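Arginase, mitochondrial from Medicago truncatula hydrolyses L-arginine to urea and L-ornithine, and probably also agmatine to urea and putrescine, with two manganese ions bound in each subunit. Local coordinates of one contact, PDB 6VST (chain A, 2.12 Å), residues G158-S163 and S202-I207, beside the matching contact of the related agmatinase from Deinococcus radiodurans, PDB 1WOI (chain B, 1.85 Å), residues G119-S124 and S161-A166. Both blocks share one frame: the second was fitted to the first on N, CA, C and O of the twelve residues, RMSD 0.33 Å. Numbering follows each deposited sequence.

Structure 1 (6VST); sequences GDHSIS and SPFARI. With MN (manganese (II) ion), chain C.
Phe204 holds CG anti to its carbonyl carbon (chi1 -69°), which carries the ring to His160, where CE2 lies 3.5 Å from NE2 and the two rings cross at about a right angle (planes at 89°). Ile207, turned likewise and extended beyond, brings its CD1 to 3.7 Å from Ser163 O. At the start of helix 203-210, Pro203 leans CB and CG on His160 O, with CG 3.2 Å away. This buried contact joins that helix to the loop after strand 151-157 in the arginase α/β fold. His160 ND1 binds manganese at 2.0 Å, beside Asp184, Asp188, Asp269 and a water, in the family's two-manganese site; its NE2 is hydrogen-bonded to Ser267 OG. Within the loop, Asp159 OD1 accepts hydrogen bonds from Ser161 N (2.8 Å, an Asx turn) and Ser161 OG. Ile162 turns away onto Val311; Ala205 CB sits 3.5 Å from Ser202 O.

Structure 2 (1WOI); sequences GDHSVS and SPFRRA. With MN (manganese (II) ion), chain D.
With CG anti to its carbonyl carbon (chi1 -63°), Phe163 swings its ring to His121: CE1 is 3.5 Å from NE2, and the rings cross at about a right angle (planes at 85°). Ala166, further along the helix, ends at CB, which stays 5.2 Å from Ser124 O. Pro162 rests CB and CG against His121 O, with CG 3.4 Å away. The metal is bound by His121 ND1 at 2.0 Å, alongside Asp143, Asp147, Asp229 and a water, in the two-manganese site of a protein assigned as an agmatinase; NE2 is hydrogen-bonded to Ser227 OG. Within the loop, Asp120 OD1 accepts hydrogen bonds from Ser122 N (2.7 Å, an Asx turn) and Ser122 OG. Val123 turns away onto Val273; Arg164 CB sits 3.5 Å from Ser161 O, its guanidinium in a salt bridge to Glu189.

What differs
From arginase to agmatinase the comparable CA atoms coincide within the error, manganese is bound at the same spot with a water beside it, and the serine hydrogen bonds to the loop aspartate recur, Ser161(A) OG to Asp159(A) OD1 at 2.5 Å and Ser122(B) OG to Asp120(B) OD1 at 2.6 Å. The exchange that alters the contact is Ile207(A) to Ala166(B). The CB atoms coincide within the error, Ile207(A) CB 3.5 Å from Pro203(A) O and Ala166(B) CB 3.3 Å from Pro162(B) O; CG1, CG2 and CD1 of Ile207(A) have no counterpart in Ala166(B). With CD1 goes the touch of Ile207(A) on segment 158-163, 3.7 Å to Ser163(A) O, for Ala166(B) CB comes no nearer than 5.2 Å to Ser124(B) O. A van der Waals contact is thus lost, and no well-ordered atom of segments 119-124 and 161-166, their manganese or its water takes the place of CD1. On the side of the loop turned away from the helix, Ile162(A) gives way to Val123(B), whose CG1 and CG2 fall on CG2 and CG1 of Ile162(A) (0.2 and 0.4 Å apart), so that CD1 of Ile162(A) alone is without a match. Away from the contact, Ala205(A) becomes Arg164(B), adding CG through the guanidinium group beyond a CB that coincides within the error.

Structure 1 (6VST)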
loop_
_atom_site.group_PDB
_atom_site.type_symbol
_atom_site.label_atom_id
_atom_site.label_comp_id
_atom_site.label_asym_id
_atom_site.label_seq_id
_atom_site.Cartn_x
_atom_site.Cartn_y
_atom_site.Cartn_z
ATOM N N GLY A 158 9.097 14.569 -16.178
ATOM C CA GLY A 158 10.459 14.534 -16.691
ATOM C C GLY A 158 11.533 14.699 -15.629
ATOM O O GLY A 158 11.313 15.378 -14.621
ATOM N N ASP A 159 12.705 14.094 -15.837
ATOM C CA ASP A 159 13.759 14.236 -14.841
ATOM C C ASP A 159 14.432 15.604 -14.985
ATOM O O ASP A 159 14.107 16.401 -15.866
ATOM C CB ASP A 159 14.755 13.076 -14.922
ATOM C CG ASP A 159 15.555 13.051 -16.217
ATOM O OD1 ASP A 159 16.116 14.093 -16.613
ATOM O OD2 ASP A 159 15.667 11.961 -16.811
ATOM N N HIS A 160 15.374 15.899 -14.094
ATOM C CA HIS A 160 15.876 17.262 -14.042
ATOM C C HIS A 160 16.837 17.591 -15.180
ATOM O O HIS A 160 17.231 18.753 -15.311
ATOM C CB HIS A 160 16.553 17.521 -12.703
ATOM C CG HIS A 160 16.279 18.885 -12.143
ATOM N ND1 HIS A 160 16.313 19.156 -10.789
ATOM C CD2 HIS A 160 15.964 20.051 -12.753
ATOM C CE1 HIS A 160 16.035 20.431 -10.594
ATOM N NE2 HIS A 160 15.823 20.999 -11.769
ATOM N N SER A 161 17.215 16.611 -16.003
ATOM C CA SER A 161 18.063 16.923 -17.146
ATOM C C SER A 161 17.398 17.927 -18.074
ATOM O O SER A 161 18.096 18.689 -18.749
ATOM C CB SER A 161 18.431 15.651 -17.913
ATOM O OG SER A 161 17.322 15.106 -18.606
ATOM N N ILE A 162 16.061 17.979 -18.100
ATOM C CA ILE A 162 15.401 18.866 -19.058
ATOM C C ILE A 162 15.638 20.344 -18.757
ATOM O O ILE A 162 15.439 21.186 -19.637
ATOM C CB ILE A 162 13.884 18.598 -19.142
ATOM C CG1 ILE A 162 13.179 19.056 -17.863
ATOM C CG2 ILE A 162 13.584 17.105 -19.399
ATOM C CD1 ILE A 162 11.714 18.777 -17.908
ATOM N N SER A 163 16.087 20.700 -17.551
ATOM C CA SER A 163 16.269 22.121 -17.254
ATOM C C SER A 163 17.370 22.743 -18.098
ATOM O O SER A 163 17.354 23.957 -18.341
ATOM C CB SER A 163 16.564 22.326 -15.772
ATOM O OG SER A 163 15.359 22.340 -15.017
ATOM N N SER A 202 23.465 16.778 -13.636
ATOM C CA SER A 202 24.360 17.824 -14.137
ATOM C C SER A 202 23.720 19.014 -14.861
ATOM O O SER A 202 24.475 19.801 -15.450
ATOM C CB SER A 202 25.375 17.210 -15.101
ATOM O OG SER A 202 26.272 16.344 -14.433
ATOM N N PRO A 203 22.385 19.207 -14.879
ATOM C CA PRO A 203 21.850 20.258 -15.767
ATOM C C PRO A 203 22.331 21.643 -15.388
ATOM O O PRO A 203 22.540 22.484 -16.271
ATOM C CB PRO A 203 20.326 20.120 -15.618
ATOM C CG PRO A 203 20.141 19.549 -14.245
ATOM C CD PRO A 203 21.313 18.616 -14.049
ATOM N N PHE A 204 22.576 21.894 -14.103
ATOM C CA PHE A 204 23.014 23.226 -13.715
ATOM C C PHE A 204 24.511 23.439 -13.917
ATOM O O PHE A 204 24.939 24.587 -14.076
ATOM C CB PHE A 204 22.548 23.506 -12.287
ATOM C CG PHE A 204 21.059 23.650 -12.208
ATOM C CD1 PHE A 204 20.458 24.876 -12.472
ATOM C CD2 PHE A 204 20.251 22.541 -11.999
ATOM C CE1 PHE A 204 19.082 25.000 -12.458
ATOM C CE2 PHE A 204 18.874 22.658 -11.992
ATOM C CZ PHE A 204 18.286 23.888 -12.218
ATOM N N ALA A 205 25.310 22.373 -13.992
ATOM C CA ALA A 205 26.667 22.552 -14.506
ATOM C C ALA A 205 26.639 22.970 -15.974
ATOM O O ALA A 205 27.365 23.885 -16.381
ATOM C CB ALA A 205 27.480 21.272 -14.320
ATOM N N ARG A 206 25.793 22.320 -16.783
ATOM C CA ARG A 206 25.662 22.693 -18.190
ATOM C C ARG A 206 25.158 24.118 -18.340
ATOM O O ARG A 206 25.644 24.869 -19.194
ATOM C CB ARG A 206 24.715 21.732 -18.913
ATOM C CG ARG A 206 25.154 20.291 -18.896
ATOM C CD ARG A 206 26.635 20.174 -19.272
ATOM N NE ARG A 206 27.179 18.916 -18.780
ATOM C CZ ARG A 206 28.195 18.799 -17.934
ATOM N NH1 ARG A 206 28.839 19.869 -17.484
ATOM N NH2 ARG A 206 28.579 17.590 -17.556
ATOM N N ILE A 207 24.167 24.498 -17.531
ATOM C CA ILE A 207 23.644 25.863 -17.563
ATOM C C ILE A 207 24.755 26.855 -17.252
ATOM O O ILE A 207 24.924 27.866 -17.946
ATOM C CB ILE A 207 22.462 26.009 -16.583
ATOM C CG1 ILE A 207 21.240 25.243 -17.097
ATOM C CG2 ILE A 207 22.129 27.475 -16.346
ATOM C CD1 ILE A 207 20.097 25.153 -16.110
HETATM MN MN MN C . 17.233 18.171 -9.263
HETATM O O HOH W 1 17.959 15.967 -9.334
#

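Structure 2 (1WOI)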
loop_
_atom_site.group_PDB
_atom_site.type_symbol
_atom_site.label_atom_id
_atom_site.label_comp_id
_atom_site.label_asym_id
_atom_site.label_seq_id
_atom_site.Cartn_x
_atom_site.Cartn_y
_atom_site.Cartn_z
ATOM N N GLY B 119 9.301 15.016 -16.620
ATOM C CA GLY B 119 10.655 14.990 -17.147
ATOM C C GLY B 119 11.662 14.918 -16.013
ATOM O O GLY B 119 11.393 15.449 -14.936
ATOM N N ASP B 120 12.802 14.258 -16.219
ATOM C CA ASP B 120 13.796 14.197 -15.150
ATOM C C ASP B 120 14.468 15.560 -15.074
ATOM O O ASP B 120 14.241 16.416 -15.924
ATOM C CB ASP B 120 14.829 13.062 -15.370
ATOM C CG ASP B 120 15.651 13.225 -16.643
ATOM O OD1 ASP B 120 16.273 14.294 -16.839
ATOM O OD2 ASP B 120 15.696 12.262 -17.445
ATOM N N HIS B 121 15.285 15.776 -14.053
ATOM C CA HIS B 121 15.914 17.077 -13.896
ATOM C C HIS B 121 16.883 17.513 -14.993
ATOM O O HIS B 121 17.231 18.690 -15.066
ATOM C CB HIS B 121 16.598 17.173 -12.533
ATOM C CG HIS B 121 16.491 18.532 -11.915
ATOM N ND1 HIS B 121 16.560 18.742 -10.555
ATOM C CD2 HIS B 121 16.297 19.749 -12.474
ATOM C CE1 HIS B 121 16.411 20.032 -10.303
ATOM N NE2 HIS B 121 16.248 20.664 -11.450
ATOM N N SER B 122 17.306 16.591 -15.851
ATOM C CA SER B 122 18.222 16.973 -16.918
ATOM C C SER B 122 17.565 17.985 -17.863
ATOM O O SER B 122 18.263 18.747 -18.525
ATOM C CB SER B 122 18.683 15.754 -17.724
ATOM O OG SER B 122 17.702 15.359 -18.673
ATOM N N VAL B 123 16.231 17.997 -17.928
ATOM C CA VAL B 123 15.534 18.931 -18.818
ATOM C C VAL B 123 15.731 20.413 -18.471
ATOM O O VAL B 123 15.523 21.284 -19.321
ATOM C CB VAL B 123 14.003 18.651 -18.884
ATOM C CG1 VAL B 123 13.753 17.204 -19.292
ATOM C CG2 VAL B 123 13.340 18.975 -17.550
ATOM N N SER B 124 16.122 20.706 -17.235
ATOM C CA SER B 124 16.331 22.099 -16.826
ATOM C C SER B 124 17.444 22.764 -17.631
ATOM O O SER B 124 17.438 23.977 -17.823
ATOM C CB SER B 124 16.669 22.180 -15.339
ATOM O OG SER B 124 15.589 21.718 -14.549
ATOM N N SER B 161 23.679 16.807 -13.691
ATOM C CA SER B 161 24.480 17.884 -14.275
ATOM C C SER B 161 23.757 19.059 -14.937
ATOM O O SER B 161 24.420 19.962 -15.455
ATOM C CB SER B 161 25.424 17.301 -15.338
ATOM O OG SER B 161 26.203 16.241 -14.826
ATOM N N PRO B 162 22.412 19.090 -14.916
ATOM C CA PRO B 162 21.737 20.213 -15.579
ATOM C C PRO B 162 22.203 21.638 -15.292
ATOM O O PRO B 162 22.331 22.442 -16.214
ATOM C CB PRO B 162 20.264 19.990 -15.229
ATOM C CG PRO B 162 20.324 19.321 -13.898
ATOM C CD PRO B 162 21.458 18.330 -14.086
ATOM N N PHE B 163 22.459 21.962 -14.032
ATOM C CA PHE B 163 22.882 23.316 -13.712
ATOM C C PHE B 163 24.341 23.581 -14.030
ATOM O O PHE B 163 24.735 24.730 -14.212
ATOM C CB PHE B 163 22.559 23.629 -12.253
ATOM C CG PHE B 163 21.094 23.594 -11.970
ATOM C CD1 PHE B 163 20.539 22.574 -11.209
ATOM C CD2 PHE B 163 20.248 24.532 -12.555
ATOM C CE1 PHE B 163 19.157 22.484 -11.037
ATOM C CE2 PHE B 163 18.864 24.451 -12.391
ATOM C CZ PHE B 163 18.319 23.424 -11.630
ATOM N N ARG B 164 25.138 22.521 -14.118
ATOM C CA ARG B 164 26.550 22.681 -14.455
ATOM C C ARG B 164 26.580 22.999 -15.948
ATOM O O ARG B 164 27.280 23.914 -16.391
ATOM C CB ARG B 164 27.323 21.389 -14.163
ATOM C CG ARG B 164 28.839 21.510 -14.275
ATOM C CD ARG B 164 29.399 22.505 -13.262
ATOM N NE ARG B 164 30.862 22.484 -13.196
ATOM C CZ ARG B 164 31.576 21.667 -12.424
ATOM N NH1 ARG B 164 30.973 20.786 -11.630
ATOM N NH2 ARG B 164 32.903 21.730 -12.444
ATOM N N ARG B 165 25.798 22.242 -16.714
ATOM C CA ARG B 165 25.697 22.434 -18.156
ATOM C C ARG B 165 25.111 23.813 -18.450
ATOM O O ARG B 165 25.538 24.493 -19.378
ATOM C CB ARG B 165 24.788 21.372 -18.784
ATOM C CG ARG B 165 25.311 19.937 -18.750
ATOM C CD ARG B 165 26.479 19.742 -19.709
ATOM N NE ARG B 165 27.743 20.186 -19.136
ATOM C CZ ARG B 165 28.413 19.526 -18.194
ATOM N NH1 ARG B 165 27.942 18.381 -17.713
ATOM N NH2 ARG B 165 29.558 20.010 -17.733
ATOM N N ALA B 166 24.123 24.217 -17.652
ATOM C CA ALA B 166 23.473 25.510 -17.836
ATOM C C ALA B 166 24.439 26.677 -17.654
ATOM O O ALA B 166 24.503 27.575 -18.493
ATOM C CB ALA B 166 22.303 25.650 -16.864
HETATM MN MN MN D . 17.251 17.600 -9.036
HETATM O O HOH W 2 18.025 15.349 -8.888
#